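PDB 2CWS: alginate lyase A1-II' from Sphingomonas sp. A1, which probably depolymerises alginate by cleaving its glycosidic bonds through lyase chemistry, as a member of polysaccharide lyase family 7. Local coordinates for residues A[51-56]-A[202-207]; A[70-75]-A[198-203]. All coordinates share one frame; numbering follows the deposited sequence.

The two contacts lie in the alginate lyase domain, their centres about 16 Å apart, and share Ala202 and Gly203. Strand 49-54 comes first along the chain, strand 67-72 follows it, and strands 197-202 and 204-206 answer both much later, on either side of the corner at Gly203. Contact 2 is a neighbouring antiparallel pair within one curved sheet; contact 1 carries the second half of that bent run against strand 49-54 of the other sheet. Phe51 and Leu70 touch where the two meet. One bent run thus joins in-sheet pairing to sheet-on-sheet packing in the beta-sandwich, the jelly roll of this lyase family.

Contact 1: residues A[51-56]-A[202-207]; sequences FWAPTT and AGNYVQ. With SO4 (sulfate ion), chain B.
Phe51 lays one face of its ring on Gly203, whose CA sits 3.7 Å from the ring centroid and only 2° off the ring normal, a CH-pi contact. The ring gets there with CG anti to the carbonyl carbon (chi1 -59°), and its CB meets CB of Asn204 at 3.6 Å. Gly203 suits the place twice over: its backbone conformation would jam a CB against the carbonyl oxygen of the residue before, and that CB would also press on the Phe51 ring. Phe41 meets the same ring edge-to-face, while Leu70 and Leu220 pack around it. An alanine at Phe51 would probably open a gap over Gly203 and take from Phe41 its edge-to-face partner.

Trp52 points away from strand 204-206 and packs on Ile217 of its own sheet. The strand then brings Ala53 round to the partner, its CB 3.6 Å from CG2 of Val206. This is packing between the two sheets of a beta-sandwich: strands 51-54 and 204-206 run nearly parallel, at 16°, with axes 7.3 Å apart, and side chains fill the space between. Beyond the strand, Thr55 puts its methyl CG2 4.1 Å from CG1 of Val206, the side chains crossing at about a right angle, while its hydroxyl bonds to Thr210 O. On the far side of strand 204-206, Tyr205 points away from this packing and donates its OH to O3 of a sulfate ion at 2.7 Å. Arg67 and His112 also bind that sulfate, which probably comes from the crystallisation liquor.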
ATOM      1  N   PHE A  51       1.464  -2.416  11.909  1.00  3.56           N
ATOM      2  CA  PHE A  51       0.072  -2.179  11.514  1.00  3.41           C
ATOM      3  C   PHE A  51      -0.744  -3.399  11.892  1.00  3.47           C
ATOM      4  O   PHE A  51      -0.435  -4.520  11.409  1.00  4.33           O
ATOM      5  CB  PHE A  51      -0.030  -2.014   9.992  1.00  3.77           C
ATOM      6  CG  PHE A  51       0.803  -0.866   9.427  1.00  3.51           C
ATOM      7  CD1 PHE A  51       0.208   0.379   9.212  1.00  3.82           C
ATOM      8  CD2 PHE A  51       2.129  -1.056   9.097  1.00  3.96           C
ATOM      9  CE1 PHE A  51       0.937   1.398   8.635  1.00  4.28           C
ATOM     10  CE2 PHE A  51       2.866  -0.019   8.538  1.00  4.40           C
ATOM     11  CZ  PHE A  51       2.266   1.212   8.283  1.00  4.22           C
ATOM     12  N   TRP A  52      -1.771  -3.219  12.727  1.00  3.69           N
ATOM     13  CA  TRP A  52      -2.641  -4.320  13.139  1.00  3.49           C
ATOM     14  C   TRP A  52      -4.076  -4.006  12.707  1.00  3.80           C
ATOM     15  O   TRP A  52      -4.539  -2.868  12.898  1.00  4.12           O
ATOM     16  CB  TRP A  52      -2.562  -4.533  14.694  1.00  4.52           C
ATOM     17  CG  TRP A  52      -3.581  -5.572  15.102  1.00  3.91           C
ATOM     18  CD1 TRP A  52      -3.406  -6.940  14.956  1.00  4.14           C
ATOM     19  CD2 TRP A  52      -4.897  -5.412  15.648  1.00  4.21           C
ATOM     20  NE1 TRP A  52      -4.516  -7.603  15.388  1.00  4.34           N
ATOM     21  CE2 TRP A  52      -5.466  -6.670  15.829  1.00  4.28           C
ATOM     22  CE3 TRP A  52      -5.639  -4.248  16.038  1.00  5.09           C
ATOM     23  CZ2 TRP A  52      -6.740  -6.896  16.345  1.00  4.76           C
ATOM     24  CZ3 TRP A  52      -6.911  -4.463  16.558  1.00  5.88           C
ATOM     25  CH2 TRP A  52      -7.444  -5.768  16.718  1.00  5.99           C
ATOM     26  N   ALA A  53      -4.754  -4.999  12.135  1.00  3.81           N
ATOM     27  CA  ALA A  53      -6.159  -4.775  11.751  1.00  4.23           C
ATOM     28  C   ALA A  53      -6.932  -6.077  11.894  1.00  3.75           C
ATOM     29  O   ALA A  53      -6.476  -7.122  11.407  1.00  4.30           O
ATOM     30  CB  ALA A  53      -6.291  -4.280  10.309  1.00  5.13           C
ATOM     31  N   PRO A  54      -8.096  -6.042  12.510  1.00  4.45           N
ATOM     32  CA  PRO A  54      -8.964  -7.214  12.634  1.00  5.13           C
ATOM     33  C   PRO A  54      -9.841  -7.383  11.408  1.00  4.59           C
ATOM     34  O   PRO A  54     -10.248  -6.418  10.752  1.00  5.01           O
ATOM     35  CB  PRO A  54      -9.819  -6.862  13.874  1.00  6.23           C
ATOM     36  CG  PRO A  54      -9.988  -5.367  13.755  1.00  6.09           C
ATOM     37  CD  PRO A  54      -8.670  -4.836  13.235  1.00  5.29           C
ATOM     38  N   THR A  55     -10.229  -8.637  11.136  1.00  4.92           N
ATOM     39  CA  THR A  55     -11.054  -8.928   9.950  1.00  4.79           C
ATOM     40  C   THR A  55     -12.452  -8.329  10.057  1.00  5.53           C
ATOM     41  O   THR A  55     -13.078  -8.133   8.998  1.00  6.47           O
ATOM     42  CB  THR A  55     -11.169 -10.441   9.657  1.00  5.43           C
ATOM     43  OG1 THR A  55     -11.817 -11.079  10.767  1.00  6.46           O
ATOM     44  CG2 THR A  55      -9.768 -11.034   9.449  1.00  5.10           C
ATOM     45  N   THR A  56     -12.886  -8.017  11.269  1.00  5.71           N
ATOM     46  CA  THR A  56     -14.209  -7.392  11.467  1.00  7.19           C
ATOM     47  C   THR A  56     -14.129  -5.873  11.493  1.00  6.80           C
ATOM     48  O   THR A  56     -15.141  -5.229  11.847  1.00  9.85           O
ATOM     49  CB  THR A  56     -14.810  -7.928  12.789  1.00  8.80           C
ATOM     50  OG1 THR A  56     -13.772  -7.681  13.784  1.00 11.00           O
ATOM     51  CG2 THR A  56     -15.107  -9.391  12.713  1.00 10.61           C
ATOM     52  N   ALA A 202       0.992   1.913   1.732  1.00  3.44           N
ATOM     53  CA  ALA A 202       1.803   0.864   2.371  1.00  3.32           C
ATOM     54  C   ALA A 202       1.225   0.604   3.743  1.00  3.11           C
ATOM     55  O   ALA A 202       0.935   1.546   4.496  1.00  3.71           O
ATOM     56  CB  ALA A 202       3.258   1.313   2.510  1.00  4.87           C
ATOM     57  N   GLY A 203       1.103  -0.689   4.090  1.00  3.30           N
ATOM     58  CA  GLY A 203       0.649  -1.028   5.434  1.00  3.96           C
ATOM     59  C   GLY A 203       0.041  -2.416   5.450  1.00  3.15           C
ATOM     60  O   GLY A 203       0.742  -3.386   5.071  1.00  3.78           O
ATOM     61  N   ASN A 204      -1.227  -2.514   5.879  1.00  3.49           N
ATOM     62  CA  ASN A 204      -1.828  -3.837   6.152  1.00  3.36           C
ATOM     63  C   ASN A 204      -3.286  -3.743   5.741  1.00  3.31           C
ATOM     64  O   ASN A 204      -4.143  -3.299   6.497  1.00  4.16           O
ATOM     65  CB  ASN A 204      -1.680  -4.144   7.628  1.00  3.81           C
ATOM     66  CG  ASN A 204      -2.287  -5.445   8.073  1.00  4.17           C
ATOM     67  OD1 ASN A 204      -2.307  -5.670   9.344  1.00  6.51           O
ATOM     68  ND2 ASN A 204      -2.793  -6.235   7.204  1.00  3.42           N
ATOM     69  N   TYR A 205      -3.599  -4.234   4.526  1.00  3.50           N
ATOM     70  CA  TYR A 205      -4.941  -4.186   3.970  1.00  3.48           C
ATOM     71  C   TYR A 205      -5.392  -5.656   3.952  1.00  3.25           C
ATOM     72  O   TYR A 205      -4.909  -6.462   3.147  1.00  3.69           O
ATOM     73  CB  TYR A 205      -4.876  -3.549   2.604  1.00  4.15           C
ATOM     74  CG  TYR A 205      -6.187  -3.474   1.825  1.00  3.55           C
ATOM     75  CD1 TYR A 205      -7.428  -3.403   2.439  1.00  4.34           C
ATOM     76  CD2 TYR A 205      -6.107  -3.415   0.441  1.00  4.52           C
ATOM     77  CE1 TYR A 205      -8.581  -3.286   1.676  1.00  5.40           C
ATOM     78  CE2 TYR A 205      -7.246  -3.303  -0.338  1.00  5.38           C
ATOM     79  CZ  TYR A 205      -8.487  -3.277   0.294  1.00  5.51           C
ATOM     80  OH  TYR A 205      -9.641  -3.137  -0.434  1.00  7.30           O
ATOM     81  N   VAL A 206      -6.263  -6.007   4.879  1.00  3.85           N
ATOM     82  CA  VAL A 206      -6.477  -7.422   5.208  1.00  3.88           C
ATOM     83  C   VAL A 206      -7.506  -8.064   4.286  1.00  3.71           C
ATOM     84  O   VAL A 206      -8.655  -7.650   4.290  1.00  4.32           O
ATOM     85  CB  VAL A 206      -6.980  -7.510   6.667  1.00  4.52           C
ATOM     86  CG1 VAL A 206      -7.092  -8.986   7.087  1.00  5.41           C
ATOM     87  CG2 VAL A 206      -6.058  -6.750   7.633  1.00  5.33           C
ATOM     88  N   GLN A 207      -7.066  -9.087   3.518  1.00  3.88           N
ATOM     89  CA  GLN A 207      -8.001  -9.694   2.556  1.00  3.91           C
ATOM     90  C   GLN A 207      -8.767 -10.846   3.191  1.00  4.03           C
ATOM     91  O   GLN A 207      -8.733 -11.994   2.791  1.00  4.57           O
ATOM     92  CB  GLN A 207      -7.273 -10.149   1.258  1.00  4.68           C
ATOM     93  CG  GLN A 207      -6.418  -8.997   0.672  1.00  5.01           C
ATOM     94  CD  GLN A 207      -7.244  -7.818   0.271  1.00  4.46           C
ATOM     95  OE1 GLN A 207      -8.073  -7.835  -0.649  1.00  6.85           O
ATOM     96  NE2 GLN A 207      -7.049  -6.685   0.992  1.00  4.62           N
TER
HETATM   97  S   SO4 B 401      -9.038  -0.391  -2.361  0.66  5.94           S
HETATM   98  O1  SO4 B 401      -7.663   0.070  -1.735  0.66  4.68           O
HETATM   99  O2  SO4 B 401      -9.351   0.331  -3.574  0.66  7.26           O
HETATM  100  O3  SO4 B 401      -8.985  -1.765  -2.694  0.66  5.91           O
HETATM  101  O4  SO4 B 401     -10.105  -0.144  -1.397  0.66  7.40           O

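Contact 2: residues A[70-75]-A[198-203]; sequences LREMLD and YYFKAG. With SO4 (sulfate ion), chain C.
Leu70 and Ala202 form an antiparallel hydrogen-bonded pair: Leu70 N donates to Ala202 O at 2.8 Å, and Ala202 N returns a bond to Leu70 O. One step on, Arg71 and Lys201 make the non-hydrogen-bonded pair, and Glu72 N then bonds to Phe200 O. The edges of strand 67-72 and strand 197-202 are joined in this way within the curved sheet of the sandwich.

The return bond from Phe200 goes to a side chain instead of Glu72 O. Glu72, extended with CG anti to the backbone N, brings OE1 to Phe200 N at 2.8 Å, in a nearly straight bond (171°) on the anti lone pair. Its carboxylate lies beside the Phe200 ring. Trp83 also bonds OE1 and His227 bonds OE2, fixing the rotation of this buried group.

On the face carrying Arg71 and Lys201, the guanidinium lies flat on the ring of Tyr199 as a cation-pi stack, Arg71 CZ 3.7 Å from the ring centroid and the planes 5° apart. A bend at chi2 (-68°) carries the arginine across the ring, the two side chains crossing at about a right angle. Arg71 NH1 donates to Glu72 O at 2.8 Å, nearly in the guanidinium plane. Two further bonds reach one sulfate ion, Arg71 NE to its O1 at 2.8 Å and NH2 to its O3 at 2.9 Å, and Lys16 also binds that ion.

With the stack and the bond to Glu72 O fixing how the guanidinium is turned, NE and NH2 are presented together to an anion; although this sulfate probably came from the crystallisation liquor, the site is consistent with a preference for negatively charged groups.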
ATOM      1  N   LEU A  70      -1.101   3.272   5.264  1.00  3.32           N
ATOM      2  CA  LEU A  70      -0.713   4.620   4.922  1.00  3.19           C
ATOM      3  C   LEU A  70      -1.089   4.938   3.486  1.00  3.15           C
ATOM      4  O   LEU A  70      -1.039   4.078   2.605  1.00  3.80           O
ATOM      5  CB  LEU A  70       0.825   4.786   5.072  1.00  3.45           C
ATOM      6  CG  LEU A  70       1.372   4.588   6.449  1.00  4.46           C
ATOM      7  CD1 LEU A  70       2.888   4.592   6.437  1.00  5.28           C
ATOM      8  CD2 LEU A  70       0.841   5.666   7.455  1.00  5.22           C
ATOM      9  N   ARG A  71      -1.442   6.191   3.258  1.00  3.47           N
ATOM     10  CA  ARG A  71      -1.889   6.738   1.971  1.00  3.42           C
ATOM     11  C   ARG A  71      -1.031   7.950   1.682  1.00  3.27           C
ATOM     12  O   ARG A  71      -0.998   8.915   2.489  1.00  3.55           O
ATOM     13  CB  ARG A  71      -3.397   7.090   2.154  1.00  4.10           C
ATOM     14  CG  ARG A  71      -4.169   7.547   0.911  1.00  4.48           C
ATOM     15  CD  ARG A  71      -3.778   8.917   0.308  1.00  4.37           C
ATOM     16  NE  ARG A  71      -4.893   9.369  -0.516  1.00  4.17           N
ATOM     17  CZ  ARG A  71      -4.787  10.223  -1.520  1.00  3.55           C
ATOM     18  NH1 ARG A  71      -3.612  10.773  -1.844  1.00  4.16           N
ATOM     19  NH2 ARG A  71      -5.898  10.519  -2.221  1.00  4.79           N
ATOM     20  N   GLU A  72      -0.309   7.935   0.567  1.00  3.60           N
ATOM     21  CA  GLU A  72       0.645   8.994   0.252  1.00  3.28           C
ATOM     22  C   GLU A  72      -0.066  10.308   0.020  1.00  3.36           C
ATOM     23  O   GLU A  72      -1.066  10.366  -0.720  1.00  4.26           O
ATOM     24  CB  GLU A  72       1.425   8.623  -1.015  1.00  4.02           C
ATOM     25  CG  GLU A  72       2.416   9.712  -1.436  1.00  4.71           C
ATOM     26  CD  GLU A  72       2.959   9.480  -2.833  1.00  3.78           C
ATOM     27  OE1 GLU A  72       2.439   8.654  -3.588  1.00  4.02           O
ATOM     28  OE2 GLU A  72       3.955  10.227  -3.157  1.00  5.17           O
ATOM     29  N   MET A  73       0.473  11.388   0.582  1.00  3.76           N
ATOM     30  CA  MET A  73      -0.054  12.737   0.491  1.00  4.17           C
ATOM     31  C   MET A  73       1.043  13.659  -0.018  1.00  4.51           C
ATOM     32  O   MET A  73       1.786  14.215   0.786  1.00  5.01           O
ATOM     33  CB  MET A  73      -0.565  13.229   1.858  1.00  5.00           C
ATOM     34  CG  MET A  73      -1.679  12.359   2.399  1.00  5.45           C
ATOM     35  SD  MET A  73      -3.297  12.608   1.662  1.00  5.00           S
ATOM     36  CE  MET A  73      -3.717  14.222   2.385  1.00  6.11           C
ATOM     37  N   LEU A  74       1.081  13.862  -1.358  1.00  4.86           N
ATOM     38  CA  LEU A  74       1.995  14.893  -1.865  1.00  5.17           C
ATOM     39  C   LEU A  74       1.736  16.200  -1.165  1.00  5.24           C
ATOM     40  O   LEU A  74       2.694  16.977  -0.894  1.00  6.22           O
ATOM     41  CB  LEU A  74       1.733  15.105  -3.374  1.00  5.43           C
ATOM     42  CG  LEU A  74       2.166  13.969  -4.323  1.00  5.92           C
ATOM     43  CD1 LEU A  74       1.864  14.356  -5.741  1.00  6.77           C
ATOM     44  CD2 LEU A  74       3.673  13.663  -4.153  1.00  8.36           C
ATOM     45  N   ASP A  75       0.473  16.531  -0.917  1.00  4.63           N
ATOM     46  CA  ASP A  75       0.094  17.709  -0.121  1.00  4.93           C
ATOM     47  C   ASP A  75      -0.623  17.145   1.114  1.00  5.07           C
ATOM     48  O   ASP A  75      -1.768  16.660   0.974  1.00  4.78           O
ATOM     49  CB  ASP A  75      -0.820  18.645  -0.916  1.00  5.11           C
ATOM     50  CG  ASP A  75      -1.103  19.927  -0.142  1.00  4.66           C
ATOM     51  OD1 ASP A  75      -1.062  19.891   1.117  1.00  5.92           O
ATOM     52  OD2 ASP A  75      -1.330  20.959  -0.789  1.00  6.11           O
ATOM     53  N   TYR A 198      -2.267   9.036  -9.451  1.00  4.50           N
ATOM     54  CA  TYR A 198      -1.830   7.898  -8.644  1.00  4.40           C
ATOM     55  C   TYR A 198      -1.271   8.353  -7.321  1.00  3.90           C
ATOM     56  O   TYR A 198      -0.759   9.481  -7.180  1.00  4.09           O
ATOM     57  CB  TYR A 198      -0.667   7.082  -9.362  1.00  4.99           C
ATOM     58  CG  TYR A 198      -1.120   6.678 -10.759  1.00  4.63           C
ATOM     59  CD1 TYR A 198      -1.890   5.509 -10.905  1.00  4.77           C
ATOM     60  CD2 TYR A 198      -0.890   7.475 -11.872  1.00  4.68           C
ATOM     61  CE1 TYR A 198      -2.354   5.137 -12.165  1.00  5.59           C
ATOM     62  CE2 TYR A 198      -1.379   7.143 -13.112  1.00  5.57           C
ATOM     63  CZ  TYR A 198      -2.109   5.988 -13.269  1.00  5.26           C
ATOM     64  OH  TYR A 198      -2.614   5.594 -14.473  1.00  6.54           O
ATOM     65  N   TYR A 199      -1.329   7.470  -6.339  1.00  4.07           N
ATOM     66  CA  TYR A 199      -0.658   7.665  -5.066  1.00  3.95           C
ATOM     67  C   TYR A 199      -0.233   6.295  -4.533  1.00  3.36           C
ATOM     68  O   TYR A 199      -0.860   5.255  -4.815  1.00  4.12           O
ATOM     69  CB  TYR A 199      -1.551   8.399  -4.056  1.00  4.87           C
ATOM     70  CG  TYR A 199      -2.854   7.734  -3.734  1.00  4.49           C
ATOM     71  CD1 TYR A 199      -4.007   8.088  -4.438  1.00  5.36           C
ATOM     72  CD2 TYR A 199      -2.985   6.757  -2.766  1.00  4.74           C
ATOM     73  CE1 TYR A 199      -5.224   7.507  -4.179  1.00  5.92           C
ATOM     74  CE2 TYR A 199      -4.179   6.151  -2.495  1.00  5.06           C
ATOM     75  CZ  TYR A 199      -5.320   6.505  -3.213  1.00  5.34           C
ATOM     76  OH  TYR A 199      -6.511   5.900  -2.918  1.00  6.69           O
ATOM     77  N   PHE A 200       0.855   6.300  -3.761  1.00  3.33           N
ATOM     78  CA  PHE A 200       1.322   5.083  -3.114  1.00  3.12           C
ATOM     79  C   PHE A 200       0.528   4.794  -1.849  1.00  3.23           C
ATOM     80  O   PHE A 200      -0.015   5.706  -1.197  1.00  3.62           O
ATOM     81  CB  PHE A 200       2.800   5.201  -2.762  1.00  4.02           C
ATOM     82  CG  PHE A 200       3.750   5.165  -3.950  1.00  3.76           C
ATOM     83  CD1 PHE A 200       4.539   6.240  -4.304  1.00  3.97           C
ATOM     84  CD2 PHE A 200       3.847   3.985  -4.689  1.00  3.99           C
ATOM     85  CE1 PHE A 200       5.422   6.155  -5.354  1.00  4.58           C
ATOM     86  CE2 PHE A 200       4.758   3.918  -5.750  1.00  4.49           C
ATOM     87  CZ  PHE A 200       5.538   4.977  -6.094  1.00  4.62           C
ATOM     88  N   LYS A 201       0.522   3.505  -1.447  1.00  3.30           N
ATOM     89  CA  LYS A 201       0.012   3.091  -0.151  1.00  3.33           C
ATOM     90  C   LYS A 201       0.945   2.032   0.407  1.00  3.17           C
ATOM     91  O   LYS A 201       1.580   1.281  -0.366  1.00  3.49           O
ATOM     92  CB  LYS A 201      -1.411   2.470  -0.234  1.00  3.72           C
ATOM     93  CG  LYS A 201      -2.407   3.327  -0.994  1.00  3.76           C
ATOM     94  CD  LYS A 201      -3.852   2.921  -0.697  1.00  3.88           C
ATOM     95  CE  LYS A 201      -4.349   3.628   0.575  1.00  4.39           C
ATOM     96  NZ  LYS A 201      -5.646   3.048   1.016  1.00  4.83           N
ATOM     97  N   ALA A 202       0.992   1.913   1.732  1.00  3.44           N
ATOM     98  CA  ALA A 202       1.803   0.864   2.371  1.00  3.32           C
ATOM     99  C   ALA A 202       1.225   0.604   3.743  1.00  3.11           C
ATOM    100  O   ALA A 202       0.935   1.546   4.496  1.00  3.71           O
ATOM    101  CB  ALA A 202       3.258   1.313   2.510  1.00  4.87           C
ATOM    102  N   GLY A 203       1.103  -0.689   4.090  1.00  3.30           N
ATOM    103  CA  GLY A 203       0.649  -1.028   5.434  1.00  3.96           C
ATOM    104  C   GLY A 203       0.041  -2.416   5.450  1.00  3.15           C
ATOM    105  O   GLY A 203       0.742  -3.386   5.071  1.00  3.78           O
TER
HETATM  106  S   SO4 C 402      -8.691   9.508  -0.121  0.58  8.30           S
HETATM  107  O1  SO4 C 402      -7.486   8.630   0.388  0.58  9.44           O
HETATM  108  O2  SO4 C 402      -8.721  10.699   0.652  0.58 12.08           O
HETATM  109  O3  SO4 C 402      -8.597   9.760  -1.478  0.58  6.67           O
HETATM  110  O4  SO4 C 402      -9.798   8.577   0.155  0.58 11.13           O